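Methylenetetrahydrofolate--tRNA-(uracil-5-)-methyltransferase TrmFO (Thermus thermophilus, PDB 3G5S) catalyses, as an FAD-dependent enzyme, the methylation of uridine 54 in tRNA at carbon 5, taking the one-carbon unit from methylenetetrahydrofolate. Local coordinates at residues L154-L165 with I301-Y312; E221-L229 with V275-W283. One frame throughout, in Å; residues are numbered along the deposited sequence.

Interaction 1: residues L154-L165 with I301-Y312. With GSH (glutathione), chain C.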
loop_
_atom_site.group_PDB
_atom_site.type_symbol
_atom_site.label_atom_id
_atom_site.label_comp_id
_atom_site.label_asym_id
_atom_site.label_seq_id
_atom_site.Cartn_x
_atom_site.Cartn_y
_atom_site.Cartn_z
ATOM N N LEU A 154 12.771 -6.566 -6.495
ATOM C CA LEU A 154 12.827 -5.792 -5.266
ATOM C C LEU A 154 13.231 -4.368 -5.625
ATOM O O LEU A 154 14.181 -4.162 -6.378
ATOM C CB LEU A 154 13.807 -6.404 -4.262
ATOM C CG LEU A 154 13.972 -5.660 -2.935
ATOM C CD1 LEU A 154 14.288 -6.617 -1.798
ATOM C CD2 LEU A 154 15.050 -4.581 -3.044
ATOM N N ALA A 155 12.484 -3.397 -5.113
ATOM C CA ALA A 155 12.772 -1.989 -5.331
ATOM C C ALA A 155 13.212 -1.347 -4.024
ATOM O O ALA A 155 12.859 -1.822 -2.942
ATOM C CB ALA A 155 11.545 -1.285 -5.888
ATOM N N TYR A 156 13.977 -0.260 -4.138
ATOM C CA TYR A 156 14.475 0.469 -2.976
ATOM C C TYR A 156 13.772 1.806 -2.766
ATOM O O TYR A 156 13.968 2.449 -1.738
ATOM C CB TYR A 156 15.983 0.698 -3.084
ATOM C CG TYR A 156 16.790 -0.568 -2.954
ATOM C CD1 TYR A 156 16.959 -1.183 -1.723
ATOM C CD2 TYR A 156 17.377 -1.154 -4.065
ATOM C CE1 TYR A 156 17.694 -2.350 -1.601
ATOM C CE2 TYR A 156 18.114 -2.316 -3.954
ATOM C CZ TYR A 156 18.269 -2.910 -2.720
ATOM O OH TYR A 156 19.004 -4.069 -2.610
ATOM N N TYR A 157 12.980 2.232 -3.744
ATOM C CA TYR A 157 12.190 3.453 -3.621
ATOM C C TYR A 157 10.890 3.252 -4.371
ATOM O O TYR A 157 10.810 2.417 -5.269
ATOM C CB TYR A 157 12.953 4.683 -4.144
ATOM C CG TYR A 157 13.265 4.692 -5.629
ATOM C CD1 TYR A 157 12.323 5.118 -6.561
ATOM C CD2 TYR A 157 14.518 4.318 -6.093
ATOM C CE1 TYR A 157 12.618 5.144 -7.917
ATOM C CE2 TYR A 157 14.821 4.342 -7.444
ATOM C CZ TYR A 157 13.869 4.757 -8.351
ATOM O OH TYR A 157 14.169 4.783 -9.697
ATOM N N ASP A 158 9.868 4.058 -4.084
ATOM C CA ASP A 158 8.568 3.865 -4.754
ATOM C C ASP A 158 8.254 4.716 -6.008
ATOM O O ASP A 158 7.906 4.169 -7.055
ATOM C CB ASP A 158 7.400 3.897 -3.758
ATOM C CG ASP A 158 7.500 5.027 -2.761
ATOM O OD1 ASP A 158 8.155 6.050 -3.061
ATOM O OD2 ASP A 158 6.903 4.889 -1.672
ATOM N N ALA A 159 8.355 6.036 -5.904
ATOM C CA ALA A 159 8.138 6.901 -7.064
ATOM C C ALA A 159 6.778 6.655 -7.723
ATOM O O ALA A 159 6.681 6.453 -8.928
ATOM C CB ALA A 159 9.262 6.733 -8.081
ATOM N N ALA A 160 5.733 6.678 -6.917
ATOM C CA ALA A 160 4.377 6.469 -7.379
ATOM C C ALA A 160 3.788 7.737 -7.973
ATOM O O ALA A 160 4.004 8.831 -7.466
ATOM C CB ALA A 160 3.518 5.983 -6.240
ATOM N N SER A 161 3.031 7.560 -9.048
ATOM C CA SER A 161 2.232 8.645 -9.576
ATOM C C SER A 161 0.804 8.525 -9.036
ATOM O O SER A 161 0.413 7.493 -8.491
ATOM C CB SER A 161 2.234 8.615 -11.095
ATOM O OG SER A 161 1.505 7.498 -11.549
ATOM N N PRO A 162 0.020 9.595 -9.164
ATOM C CA PRO A 162 -1.363 9.520 -8.685
ATOM C C PRO A 162 -2.204 8.539 -9.499
ATOM O O PRO A 162 -1.975 8.361 -10.698
ATOM C CB PRO A 162 -1.888 10.943 -8.912
ATOM C CG PRO A 162 -0.671 11.788 -9.084
ATOM C CD PRO A 162 0.353 10.922 -9.710
ATOM N N ILE A 163 -3.184 7.935 -8.832
ATOM C CA ILE A 163 -4.123 7.009 -9.450
ATOM C C ILE A 163 -5.531 7.562 -9.269
ATOM O O ILE A 163 -5.897 7.982 -8.168
ATOM C CB ILE A 163 -4.045 5.622 -8.786
ATOM C CG1 ILE A 163 -2.612 5.088 -8.872
ATOM C CG2 ILE A 163 -5.034 4.663 -9.424
ATOM C CD1 ILE A 163 -2.438 3.714 -8.251
ATOM N N VAL A 164 -6.302 7.564 -10.350
ATOM C CA VAL A 164 -7.676 8.054 -10.321
ATOM C C VAL A 164 -8.655 6.920 -10.584
ATOM O O VAL A 164 -8.313 5.891 -11.172
ATOM C CB VAL A 164 -7.915 9.186 -11.344
ATOM C CG1 VAL A 164 -6.971 10.347 -11.082
ATOM C CG2 VAL A 164 -7.760 8.686 -12.767
ATOM N N LEU A 165 -9.882 7.126 -10.131
ATOM C CA LEU A 165 -10.968 6.199 -10.379
ATOM C C LEU A 165 -11.459 6.366 -11.814
ATOM O O LEU A 165 -11.803 7.467 -12.233
ATOM C CB LEU A 165 -12.105 6.482 -9.398
ATOM C CG LEU A 165 -13.209 5.435 -9.265
ATOM C CD1 LEU A 165 -12.660 4.196 -8.583
ATOM C CD2 LEU A 165 -14.382 5.998 -8.480
ATOM N N ILE A 301 -9.136 11.029 -6.946
ATOM C CA ILE A 301 -7.821 10.446 -6.740
ATOM C C ILE A 301 -7.913 9.448 -5.606
ATOM O O ILE A 301 -8.256 9.818 -4.484
ATOM C CB ILE A 301 -6.775 11.524 -6.409
ATOM C CG1 ILE A 301 -6.607 12.476 -7.596
ATOM C CG2 ILE A 301 -5.446 10.884 -6.033
ATOM C CD1 ILE A 301 -6.433 13.919 -7.200
ATOM N N VAL A 302 -7.616 8.185 -5.902
ATOM C CA VAL A 302 -7.703 7.138 -4.896
ATOM C C VAL A 302 -6.352 6.785 -4.277
ATOM O O VAL A 302 -6.314 6.202 -3.199
ATOM C CB VAL A 302 -8.399 5.870 -5.438
ATOM C CG1 VAL A 302 -9.848 6.164 -5.785
ATOM C CG2 VAL A 302 -7.660 5.314 -6.642
ATOM N N ARG A 303 -5.252 7.138 -4.937
ATOM C CA ARG A 303 -3.932 6.905 -4.366
ATOM C C ARG A 303 -3.037 8.042 -4.831
ATOM O O ARG A 303 -2.851 8.224 -6.029
ATOM C CB ARG A 303 -3.378 5.549 -4.823
ATOM C CG ARG A 303 -2.110 5.118 -4.107
ATOM C CD ARG A 303 -0.814 5.680 -4.740
ATOM N NE ARG A 303 0.303 4.863 -4.284
ATOM C CZ ARG A 303 1.107 5.141 -3.258
ATOM N NH1 ARG A 303 1.005 6.291 -2.598
ATOM N NH2 ARG A 303 2.045 4.262 -2.914
ATOM N N TYR A 304 -2.524 8.830 -3.893
ATOM C CA TYR A 304 -1.690 9.976 -4.241
ATOM C C TYR A 304 -0.247 9.569 -4.539
ATOM O O TYR A 304 0.251 8.568 -4.026
ATOM C CB TYR A 304 -1.739 11.022 -3.131
ATOM C CG TYR A 304 -3.016 11.827 -3.146
ATOM C CD1 TYR A 304 -3.130 12.944 -3.963
ATOM C CD2 TYR A 304 -4.115 11.469 -2.371
ATOM C CE1 TYR A 304 -4.281 13.686 -4.007
ATOM C CE2 TYR A 304 -5.282 12.214 -2.406
ATOM C CZ TYR A 304 -5.356 13.320 -3.229
ATOM O OH TYR A 304 -6.498 14.074 -3.279
ATOM N N GLY A 305 0.432 10.347 -5.374
ATOM C CA GLY A 305 1.822 10.068 -5.690
ATOM C C GLY A 305 2.747 10.349 -4.523
ATOM O O GLY A 305 2.471 11.229 -3.699
ATOM N N VAL A 306 3.835 9.589 -4.450
ATOM C CA VAL A 306 4.843 9.765 -3.414
ATOM C C VAL A 306 6.213 9.387 -3.954
ATOM O O VAL A 306 6.322 8.623 -4.916
ATOM C CB VAL A 306 4.565 8.904 -2.168
ATOM C CG1 VAL A 306 3.257 9.312 -1.515
ATOM C CG2 VAL A 306 4.588 7.421 -2.521
HETATM N N MSE A 307 7.250 9.930 -3.321
HETATM C CA MSE A 307 8.641 9.684 -3.688
HETATM C C MSE A 307 9.433 9.465 -2.424
HETATM O O MSE A 307 9.835 10.433 -1.785
HETATM C CB MSE A 307 9.259 10.927 -4.341
HETATM C CG MSE A 307 8.745 11.312 -5.706
HETATM SE SE MSE A 307 9.815 10.600 -7.181
HETATM C CE MSE A 307 11.614 10.878 -6.499
ATOM N N HIS A 308 9.678 8.224 -2.043
ATOM C CA HIS A 308 10.559 8.033 -0.906
ATOM C C HIS A 308 11.306 6.719 -0.896
ATOM O O HIS A 308 11.012 5.794 -1.657
ATOM C CB HIS A 308 9.845 8.265 0.433
ATOM C CG HIS A 308 8.503 7.613 0.538
ATOM N ND1 HIS A 308 8.333 6.247 0.537
ATOM C CD2 HIS A 308 7.266 8.148 0.675
ATOM C CE1 HIS A 308 7.047 5.965 0.664
ATOM N NE2 HIS A 308 6.379 7.101 0.740
ATOM N N ARG A 309 12.302 6.678 -0.026
ATOM C CA ARG A 309 13.030 5.468 0.275
ATOM C C ARG A 309 12.056 4.445 0.852
ATOM O O ARG A 309 11.366 4.717 1.836
ATOM C CB ARG A 309 14.133 5.795 1.276
ATOM C CG ARG A 309 14.812 4.602 1.881
ATOM C CD ARG A 309 15.866 4.039 0.959
ATOM N NE ARG A 309 16.559 2.947 1.624
ATOM C CZ ARG A 309 16.155 1.683 1.585
ATOM N NH1 ARG A 309 15.076 1.354 0.892
ATOM N NH2 ARG A 309 16.833 0.748 2.232
ATOM N N ASN A 310 12.004 3.272 0.233
ATOM C CA ASN A 310 10.978 2.285 0.552
ATOM C C ASN A 310 11.332 0.971 -0.118
ATOM O O ASN A 310 11.145 0.823 -1.318
ATOM C CB ASN A 310 9.614 2.791 0.037
ATOM C CG ASN A 310 8.429 1.936 0.496
ATOM O OD1 ASN A 310 7.869 2.147 1.574
ATOM N ND2 ASN A 310 8.013 0.994 -0.348
ATOM N N THR A 311 11.852 0.020 0.651
ATOM C CA THR A 311 12.128 -1.313 0.121
ATOM C C THR A 311 10.855 -2.137 0.057
ATOM O O THR A 311 10.138 -2.265 1.051
ATOM C CB THR A 311 13.158 -2.035 0.972
ATOM O OG1 THR A 311 14.397 -1.332 0.861
ATOM C CG2 THR A 311 13.358 -3.448 0.482
ATOM N N TYR A 312 10.579 -2.702 -1.112
ATOM C CA TYR A 312 9.404 -3.539 -1.277
ATOM C C TYR A 312 9.557 -4.493 -2.454
ATOM O O TYR A 312 10.355 -4.267 -3.366
ATOM C CB TYR A 312 8.127 -2.680 -1.416
ATOM C CG TYR A 312 8.029 -1.923 -2.724
ATOM C CD1 TYR A 312 8.767 -0.764 -2.940
ATOM C CD2 TYR A 312 7.203 -2.365 -3.747
ATOM C CE1 TYR A 312 8.683 -0.075 -4.139
ATOM C CE2 TYR A 312 7.111 -1.679 -4.948
ATOM C CZ TYR A 312 7.857 -0.533 -5.141
ATOM O OH TYR A 312 7.789 0.165 -6.330
HETATM N N1 GSH C . 9.700 1.849 -7.779
HETATM C CA1 GSH C . 9.906 0.774 -8.731
HETATM C C1 GSH C . 11.367 0.589 -9.111
HETATM O O11 GSH C . 12.333 1.336 -8.436
HETATM O O12 GSH C . 11.688 -0.363 -9.742
HETATM C CB1 GSH C . 8.987 0.840 -9.947
HETATM C CG1 GSH C . 9.407 1.740 -11.103
HETATM C CD1 GSH C . 9.367 3.252 -10.897
HETATM O OE1 GSH C . 9.225 3.750 -9.826
HETATM N N2 GSH C . 9.485 4.070 -12.071
HETATM C CA2 GSH C . 9.350 5.490 -11.986
HETATM C C2 GSH C . 8.018 5.980 -12.547
HETATM O O2 GSH C . 7.894 6.166 -13.712
HETATM C CB2 GSH C . 10.545 6.099 -12.701
HETATM S SG2 GSH C . 10.758 7.885 -12.548
HETATM N N3 GSH C . 7.118 6.633 -11.618
HETATM C CA3 GSH C . 5.923 7.276 -12.120
HETATM C C3 GSH C . 4.817 6.311 -12.523
HETATM O O31 GSH C . 4.079 6.532 -13.432
HETATM O O32 GSH C . 4.889 5.051 -11.965
HETATM O O HOH W 1 4.367 4.000 -0.962
#
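Ala155 pairs with Tyr312 in one short antiparallel stretch and Ile163 with Arg303 in another, the chain between them being irregular, and main-chain bonds carry much of the join. Ala155 N meets Tyr312 O at 2.9 Å, and Ile163 N meets Arg303 O at 2.8 Å. Val302 and Arg303 both face Ile163 in a classic beta bulge, and a second one-residue shift lies between Ala155 and Tyr157. Next to the two-stranded pairing, Asn310 N gives Tyr156 O a further backbone bond.

Side chains add polar bonds. Arg309 NH1 makes a second, more bent bond to Tyr156 O and gives Thr311 OG1 a nearly straight one of 2.8 Å in the guanidinium plane. In the middle, Asp158 turns its carboxylate back over its own main chain (chi1 45°); in the conformer described, OD1 takes His308 N at 2.8 Å on its syn side and Ala159 N on its anti side, and OD2 receives a bond from a water that also accepts from Arg303 NH2, a bridge between opposite charges.

Ala160 sets its CB methyl over one flat face of the Arg303 guanidinium. Among apolar contacts, Ile163 CG2 meets Val302 CG2 at 3.9 Å.

The segments also supply part of the glutathione pocket. The ligand's N1 is gripped by Tyr157 O, Asp158 O and Tyr312 OH, the last at 2.9 Å, while its N3 reaches Ala159 O at 2.7 Å; Tyr312 OH is bonded to Phe390 as well.

Strands 154-155 and 309-313 form a two-stranded sheet with helix 139-149 against Leu154 and Tyr156, whereas 163-165 lies between 271-274 and the edge strand 301-303 of a larger antiparallel sheet, with helix 283-290 packed on Pro162 and Ile301.

Interaction 2: residues E221-L229 with V275-W283. With GSH (glutathione), chain C.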
loop_
_atom_site.group_PDB
_atom_site.type_symbol
_atom_site.label_atom_id
_atom_site.label_comp_id
_atom_site.label_asym_id
_atom_site.label_seq_id
_atom_site.Cartn_x
_atom_site.Cartn_y
_atom_site.Cartn_z
ATOM N N GLU A 221 18.352 8.712 -8.255
ATOM C CA GLU A 221 18.864 9.808 -9.074
ATOM C C GLU A 221 18.474 10.053 -10.554
ATOM O O GLU A 221 18.480 11.206 -10.976
ATOM C CB GLU A 221 20.348 10.072 -8.776
ATOM C CG GLU A 221 20.552 11.077 -7.620
ATOM C CD GLU A 221 20.203 10.520 -6.238
ATOM O OE1 GLU A 221 20.595 9.371 -5.937
ATOM O OE2 GLU A 221 19.560 11.242 -5.440
ATOM N N ALA A 222 18.114 9.037 -11.338
ATOM C CA ALA A 222 17.591 9.332 -12.683
ATOM C C ALA A 222 16.061 9.447 -12.719
ATOM O O ALA A 222 15.471 9.816 -13.739
ATOM C CB ALA A 222 18.088 8.326 -13.713
ATOM N N CYS A 223 15.428 9.133 -11.596
ATOM C CA CYS A 223 13.989 9.291 -11.444
ATOM C C CYS A 223 13.708 10.653 -10.821
ATOM O O CYS A 223 13.938 10.859 -9.630
ATOM C CB CYS A 223 13.438 8.178 -10.556
ATOM S SG CYS A 223 11.673 8.305 -10.214
ATOM N N VAL A 224 13.213 11.580 -11.630
ATOM C CA VAL A 224 13.038 12.964 -11.196
ATOM C C VAL A 224 11.555 13.288 -11.047
ATOM O O VAL A 224 10.775 13.028 -11.954
ATOM C CB VAL A 224 13.667 13.945 -12.208
ATOM C CG1 VAL A 224 13.570 15.378 -11.704
ATOM C CG2 VAL A 224 15.117 13.569 -12.478
ATOM N N PRO A 225 11.160 13.848 -9.895
ATOM C CA PRO A 225 9.751 14.204 -9.681
ATOM C C PRO A 225 9.273 15.170 -10.765
ATOM O O PRO A 225 10.057 16.015 -11.197
ATOM C CB PRO A 225 9.768 14.903 -8.318
ATOM C CG PRO A 225 11.026 14.441 -7.656
ATOM C CD PRO A 225 12.009 14.216 -8.751
ATOM N N VAL A 226 8.018 15.059 -11.195
ATOM C CA VAL A 226 7.532 15.912 -12.283
ATOM C C VAL A 226 7.616 17.392 -11.956
ATOM O O VAL A 226 7.854 18.210 -12.842
ATOM C CB VAL A 226 6.085 15.586 -12.720
ATOM C CG1 VAL A 226 6.044 14.292 -13.485
ATOM C CG2 VAL A 226 5.139 15.547 -11.525
ATOM N N GLU A 227 7.412 17.743 -10.692
ATOM C CA GLU A 227 7.483 19.140 -10.296
ATOM C C GLU A 227 8.914 19.663 -10.427
ATOM O O GLU A 227 9.129 20.846 -10.675
ATOM C CB GLU A 227 6.929 19.351 -8.880
ATOM C CG GLU A 227 7.692 18.640 -7.771
ATOM C CD GLU A 227 7.192 17.229 -7.495
ATOM O OE1 GLU A 227 6.501 16.639 -8.356
ATOM O OE2 GLU A 227 7.495 16.706 -6.403
ATOM N N GLU A 228 9.890 18.777 -10.268
ATOM C CA GLU A 228 11.285 19.153 -10.467
ATOM C C GLU A 228 11.634 19.224 -11.956
ATOM O O GLU A 228 12.385 20.102 -12.374
ATOM C CB GLU A 228 12.221 18.202 -9.717
ATOM C CG GLU A 228 13.685 18.626 -9.712
ATOM C CD GLU A 228 13.919 20.003 -9.098
ATOM O OE1 GLU A 228 13.103 20.439 -8.258
ATOM O OE2 GLU A 228 14.927 20.648 -9.455
ATOM N N LEU A 229 11.094 18.311 -12.760
ATOM C CA LEU A 229 11.240 18.423 -14.211
ATOM C C LEU A 229 10.726 19.779 -14.693
ATOM O O LEU A 229 11.352 20.430 -15.527
ATOM C CB LEU A 229 10.506 17.295 -14.934
ATOM C CG LEU A 229 11.082 15.882 -14.804
ATOM C CD1 LEU A 229 10.173 14.872 -15.484
ATOM C CD2 LEU A 229 12.498 15.808 -15.377
ATOM N N VAL A 275 0.813 8.281 -16.123
ATOM C CA VAL A 275 2.092 7.695 -16.500
ATOM C C VAL A 275 3.211 8.725 -16.440
ATOM O O VAL A 275 3.124 9.782 -17.057
ATOM C CB VAL A 275 2.012 7.081 -17.915
ATOM C CG1 VAL A 275 3.371 6.541 -18.343
ATOM C CG2 VAL A 275 0.954 5.984 -17.954
ATOM N N GLY A 276 4.262 8.422 -15.687
ATOM C CA GLY A 276 5.404 9.311 -15.613
ATOM C C GLY A 276 5.204 10.511 -14.705
ATOM O O GLY A 276 5.948 11.486 -14.799
ATOM N N PHE A 277 4.213 10.431 -13.814
ATOM C CA PHE A 277 3.900 11.531 -12.903
ATOM C C PHE A 277 4.307 11.264 -11.459
ATOM O O PHE A 277 3.651 11.697 -10.520
ATOM C CB PHE A 277 2.433 11.959 -13.038
ATOM C CG PHE A 277 2.233 12.989 -14.109
ATOM C CD1 PHE A 277 2.254 12.637 -15.450
ATOM C CD2 PHE A 277 2.103 14.327 -13.783
ATOM C CE1 PHE A 277 2.116 13.606 -16.439
ATOM C CE2 PHE A 277 1.967 15.290 -14.764
ATOM C CZ PHE A 277 1.970 14.932 -16.091
ATOM N N GLN A 278 5.420 10.560 -11.294
ATOM C CA GLN A 278 6.025 10.431 -9.979
ATOM C C GLN A 278 6.174 11.821 -9.371
ATOM O O GLN A 278 6.557 12.774 -10.053
ATOM C CB GLN A 278 7.386 9.731 -10.070
ATOM C CG GLN A 278 8.452 10.498 -10.849
ATOM C CD GLN A 278 8.344 10.334 -12.362
ATOM O OE1 GLN A 278 7.564 9.522 -12.864
ATOM N NE2 GLN A 278 9.149 11.105 -13.096
ATOM N N THR A 279 5.861 11.942 -8.088
ATOM C CA THR A 279 5.785 13.258 -7.477
ATOM C C THR A 279 5.930 13.200 -5.968
ATOM O O THR A 279 5.577 12.199 -5.337
ATOM C CB THR A 279 4.449 13.946 -7.824
ATOM O OG1 THR A 279 4.418 15.254 -7.249
ATOM C CG2 THR A 279 3.271 13.145 -7.282
ATOM N N GLY A 280 6.451 14.285 -5.402
ATOM C CA GLY A 280 6.522 14.454 -3.964
ATOM C C GLY A 280 5.653 15.600 -3.485
ATOM O O GLY A 280 5.796 16.062 -2.358
ATOM N N LEU A 281 4.755 16.067 -4.343
ATOM C CA LEU A 281 3.870 17.170 -3.987
ATOM C C LEU A 281 2.942 16.804 -2.838
ATOM O O LEU A 281 2.565 15.645 -2.677
ATOM C CB LEU A 281 3.032 17.581 -5.190
ATOM C CG LEU A 281 3.772 18.317 -6.310
ATOM C CD1 LEU A 281 2.835 18.595 -7.469
ATOM C CD2 LEU A 281 4.397 19.613 -5.801
ATOM N N LYS A 282 2.564 17.800 -2.044
ATOM C CA LYS A 282 1.546 17.594 -1.022
ATOM C C LYS A 282 0.256 17.176 -1.704
ATOM O O LYS A 282 -0.023 17.584 -2.827
ATOM C CB LYS A 282 1.337 18.864 -0.200
ATOM C CG LYS A 282 2.599 19.337 0.491
ATOM C CD LYS A 282 2.308 20.385 1.546
ATOM C CE LYS A 282 3.594 20.828 2.222
ATOM N NZ LYS A 282 3.340 21.588 3.478
ATOM N N TRP A 283 -0.534 16.357 -1.025
ATOM C CA TRP A 283 -1.685 15.746 -1.669
ATOM C C TRP A 283 -2.740 16.759 -2.158
ATOM O O TRP A 283 -3.239 16.623 -3.269
ATOM C CB TRP A 283 -2.243 14.629 -0.781
ATOM C CG TRP A 283 -1.243 13.492 -0.629
ATOM C CD1 TRP A 283 0.047 13.467 -1.088
ATOM C CD2 TRP A 283 -1.448 12.245 0.043
ATOM N NE1 TRP A 283 0.648 12.276 -0.761
ATOM C CE2 TRP A 283 -0.246 11.509 -0.067
ATOM C CE3 TRP A 283 -2.530 11.675 0.716
ATOM C CZ2 TRP A 283 -0.104 10.232 0.470
ATOM C CZ3 TRP A 283 -2.380 10.406 1.249
ATOM C CH2 TRP A 283 -1.177 9.702 1.124
HETATM N N1 GSH C . 9.700 1.849 -7.779
HETATM C CA1 GSH C . 9.906 0.774 -8.731
HETATM C C1 GSH C . 11.367 0.589 -9.111
HETATM O O11 GSH C . 12.333 1.336 -8.436
HETATM O O12 GSH C . 11.688 -0.363 -9.742
HETATM C CB1 GSH C . 8.987 0.840 -9.947
HETATM C CG1 GSH C . 9.407 1.740 -11.103
HETATM C CD1 GSH C . 9.367 3.252 -10.897
HETATM O OE1 GSH C . 9.225 3.750 -9.826
HETATM N N2 GSH C . 9.485 4.070 -12.071
HETATM C CA2 GSH C . 9.350 5.490 -11.986
HETATM C C2 GSH C . 8.018 5.980 -12.547
HETATM O O2 GSH C . 7.894 6.166 -13.712
HETATM C CB2 GSH C . 10.545 6.099 -12.701
HETATM S SG2 GSH C . 10.758 7.885 -12.548
HETATM N N3 GSH C . 7.118 6.633 -11.618
HETATM C CA3 GSH C . 5.923 7.276 -12.120
HETATM C C3 GSH C . 4.817 6.311 -12.523
HETATM O O31 GSH C . 4.079 6.532 -13.432
HETATM O O32 GSH C . 4.889 5.051 -11.965
#
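Val226 and Gln278 mark a loop-to-helix contact, buried for the most part, in which the start of helix 226-231 sits against the irregular chain between strand 271-274 and helix 283-290. Gln278 spans it twice. Its carbonyl O accepts from Val226 N at 2.9 Å, and its side chain, bent at chi2 (-81°), brings NE2 to Val224 O at 2.8 Å in a nearly straight bond lying in the amide plane. Val226 CG1 rests over one face of the Phe277 ring, toward the rim, a CH-pi contact 4.3 Å from the centroid.

Pro225 is the N-cap residue of the helix, and two residues further on, in the first turn, Glu227 reaches across. Thr279 OG1 donates to Glu227 OE1 at 2.7 Å from above the carboxylate plane, while Gly280 N uses the syn lone pair of OE2 at 2.8 Å. Thr279 OG1 also accepts from Leu281 N, closing an ST turn, and Leu281 slides alongside the glutamate's aliphatic carbons. Were Glu227 shortened to an alanine, Thr279 OG1 and Gly280 N would probably lose their carboxylate acceptor, and the turn would be free to shift from the helix.

On the ligand's side, Gly276 N donates to the glutathione carboxylate oxygen O31 at 2.9 Å. Cys223 SG faces the glutathione sulfur SG2 at 2.5 Å, too short for a normal contact and too long for a disulfide, so its nature is doubtful.

From the N terminus, the chain first passes through 154-165, then 221-229, turns back at 275-283, and reaches 301-312 last. Interaction 1 closes the outer loop, and interaction 2 closes a shorter one wholly within it, so the two nest and do not cross. The outer closure joins a small two-stranded sheet to the edge of the larger antiparallel one; the inner closure ties helix 226-231 to the chain leaving strand 271-274. Their centres lie about 10 Å apart, and they touch directly, as where Ser161 and Pro162 pack on Phe277 and Tyr304 stacks on Trp283. Glutathione spans both contacts, each supplying part of its pocket.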